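Local atomic coordinates of ubiquitin-activating enzyme E1-like (Saccharomyces cerevisiae, PDB entry 3ONH), a protein that forms, as a dimer with AOS1, the E1 enzyme that activates the ubiquitin-like modifier SMT3 (SUMO) using ATP, represented here by its ubiquitin-fold domain. Residues D24-V27 and L28-K32. Numbering follows the deposited sequence.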
ATOM      1  N   ASP A  24       9.349   1.668  -3.443  1.00  8.92           N
ATOM      2  CA  ASP A  24       9.701   0.682  -2.433  1.00 15.08           C
ATOM      3  C   ASP A  24       8.468   0.200  -1.679  1.00 12.12           C
ATOM      4  O   ASP A  24       8.365  -0.970  -1.324  1.00 13.58           O
ATOM      5  CB  ASP A  24      10.747   1.243  -1.468  1.00 13.35           C
ATOM      6  CG  ASP A  24      12.123   1.314  -2.091  1.00  4.23           C
ATOM      7  OD1 ASP A  24      12.378   0.566  -3.054  1.00 14.00           O
ATOM      8  OD2 ASP A  24      12.952   2.116  -1.617  1.00 16.40           O
ATOM      9  N   PHE A  25       7.532   1.106  -1.441  1.00 12.84           N
ATOM     10  CA  PHE A  25       6.318   0.755  -0.725  1.00 11.57           C
ATOM     11  C   PHE A  25       5.520  -0.272  -1.516  1.00 12.19           C
ATOM     12  O   PHE A  25       4.979  -1.231  -0.956  1.00 12.36           O
ATOM     13  CB  PHE A  25       5.487   2.007  -0.471  1.00 14.23           C
ATOM     14  CG  PHE A  25       4.470   1.847   0.623  1.00 25.48           C
ATOM     15  CD1 PHE A  25       4.866   1.533   1.911  1.00 18.74           C
ATOM     16  CD2 PHE A  25       3.120   2.036   0.368  1.00 16.86           C
ATOM     17  CE1 PHE A  25       3.939   1.397   2.922  1.00 33.48           C
ATOM     18  CE2 PHE A  25       2.184   1.898   1.377  1.00 32.63           C
ATOM     19  CZ  PHE A  25       2.597   1.581   2.658  1.00 27.60           C
ATOM     20  N   VAL A  26       5.463  -0.067  -2.828  1.00 10.53           N
ATOM     21  CA  VAL A  26       4.753  -0.967  -3.727  1.00  5.29           C
ATOM     22  C   VAL A  26       5.332  -2.388  -3.766  1.00  6.64           C
ATOM     23  O   VAL A  26       4.597  -3.378  -3.696  1.00 12.14           O
ATOM     24  CB  VAL A  26       4.730  -0.398  -5.149  1.00  9.74           C
ATOM     25  CG1 VAL A  26       4.258  -1.443  -6.126  1.00  7.54           C
ATOM     26  CG2 VAL A  26       3.834   0.830  -5.202  1.00  9.77           C
ATOM     27  N   VAL A  27       6.644  -2.486  -3.911  1.00  9.47           N
ATOM     28  CA  VAL A  27       7.331  -3.767  -3.850  1.00  8.37           C
ATOM     29  C   VAL A  27       7.030  -4.482  -2.532  1.00  7.87           C
ATOM     30  O   VAL A  27       6.698  -5.669  -2.520  1.00 13.14           O
ATOM     31  CB  VAL A  27       8.854  -3.582  -3.982  1.00 17.51           C
ATOM     32  CG1 VAL A  27       9.545  -4.932  -4.021  1.00 12.08           C
ATOM     33  CG2 VAL A  27       9.182  -2.779  -5.231  1.00 29.40           C
ATOM     34  N   LEU A  28       7.128  -3.736  -1.434  1.00 10.15           N
ATOM     35  CA  LEU A  28       6.901  -4.247  -0.085  1.00  8.44           C
ATOM     36  C   LEU A  28       5.534  -4.899   0.050  1.00  8.65           C
ATOM     37  O   LEU A  28       5.406  -6.013   0.549  1.00 13.68           O
ATOM     38  CB  LEU A  28       6.982  -3.090   0.905  1.00  7.71           C
ATOM     39  CG  LEU A  28       7.528  -3.328   2.312  1.00 19.37           C
ATOM     40  CD1 LEU A  28       7.150  -2.157   3.199  1.00 31.93           C
ATOM     41  CD2 LEU A  28       7.011  -4.624   2.900  1.00 23.85           C
ATOM     42  N   ILE A  29       4.500  -4.187  -0.374  1.00  9.56           N
ATOM     43  CA  ILE A  29       3.146  -4.691  -0.217  1.00  5.63           C
ATOM     44  C   ILE A  29       2.883  -5.851  -1.169  1.00  7.76           C
ATOM     45  O   ILE A  29       2.268  -6.851  -0.803  1.00 10.03           O
ATOM     46  CB  ILE A  29       2.122  -3.576  -0.431  1.00  6.65           C
ATOM     47  CG1 ILE A  29       2.339  -2.476   0.613  1.00  8.19           C
ATOM     48  CG2 ILE A  29       0.717  -4.134  -0.348  1.00  9.81           C
ATOM     49  CD1 ILE A  29       1.493  -1.253   0.403  1.00 12.71           C
ATOM     50  N   ARG A  30       3.365  -5.722  -2.396  1.00 11.41           N
ATOM     51  CA  ARG A  30       3.190  -6.778  -3.377  1.00  5.49           C
ATOM     52  C   ARG A  30       3.803  -8.088  -2.898  1.00  6.26           C
ATOM     53  O   ARG A  30       3.155  -9.125  -2.923  1.00 15.59           O
ATOM     54  CB  ARG A  30       3.802  -6.382  -4.717  1.00 13.86           C
ATOM     55  CG  ARG A  30       3.650  -7.441  -5.796  1.00 19.62           C
ATOM     56  CD  ARG A  30       4.612  -7.199  -6.944  1.00 20.56           C
ATOM     57  NE  ARG A  30       4.218  -6.072  -7.782  1.00 26.01           N
ATOM     58  CZ  ARG A  30       4.991  -5.020  -8.039  1.00 20.73           C
ATOM     59  NH1 ARG A  30       6.206  -4.937  -7.509  1.00 21.32           N
ATOM     60  NH2 ARG A  30       4.546  -4.044  -8.823  1.00 21.65           N
ATOM     61  N   GLU A  31       5.056  -8.049  -2.464  1.00  9.18           N
ATOM     62  CA  GLU A  31       5.735  -9.281  -2.061  1.00 13.28           C
ATOM     63  C   GLU A  31       5.158  -9.868  -0.772  1.00 10.20           C
ATOM     64  O   GLU A  31       4.977 -11.078  -0.659  1.00 14.24           O
ATOM     65  CB  GLU A  31       7.239  -9.050  -1.920  1.00 17.63           C
ATOM     66  CG  GLU A  31       7.896  -8.484  -3.178  1.00 30.74           C
ATOM     67  CD  GLU A  31       8.463  -9.563  -4.096  1.00 54.38           C
ATOM     68  OE1 GLU A  31       8.977  -9.213  -5.183  1.00 48.30           O
ATOM     69  OE2 GLU A  31       8.405 -10.760  -3.727  1.00 46.49           O
ATOM     70  N   LYS A  32       4.860  -9.006   0.192  1.00  8.51           N
ATOM     71  CA  LYS A  32       4.343  -9.447   1.483  1.00 11.16           C
ATOM     72  C   LYS A  32       3.043 -10.237   1.359  1.00 12.45           C
ATOM     73  O   LYS A  32       2.874 -11.254   2.034  1.00 18.45           O
ATOM     74  CB  LYS A  32       4.176  -8.253   2.432  1.00 12.25           C
ATOM     75  CG  LYS A  32       3.398  -8.541   3.708  1.00 19.44           C
ATOM     76  CD  LYS A  32       4.240  -9.230   4.765  1.00 21.98           C
ATOM     77  CE  LYS A  32       3.478  -9.348   6.084  1.00 15.15           C
ATOM     78  NZ  LYS A  32       4.290  -9.970   7.159  1.00 27.68           N
TER
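I29 reaches back one helical turn to lay its terminal methyl over a face of the F25 ring: CD1 of I29 sits 3.8 Å from the centroid of that ring, a CH-pi contact, and closes to 3.4 Å on F25 CE2. The isoleucine chain is extended beyond CG1 (chi2 173°), which carries CD1 out to the ring. Both side chains are buried; L63 packs against F25 and L106 against I29. Four successive i to i+4 backbone bonds join the two halves of this stretch of helix 22-33, from the 3.0 Å bond of L28 N to D24 O through to the 2.9 Å bond of E31 N to V27 O. The helix lies across the mixed beta-sheet of the ubiquitin-like fold, in the domain of the E1 that engages the E2 Ubc9. Packing is slacker around R30, whose chain bends at chi3 (-74°) and brings one guanidinium face over V26, with NH2 of R30 3.8 Å from V26 CG1. The same NH2 bonds to the carbonyl oxygen of Q37, beyond the helix end. On the exposed flank V27 and E31 run side by side in the same direction, CG1 of V27 only brushing E31 CG at 4.0 Å.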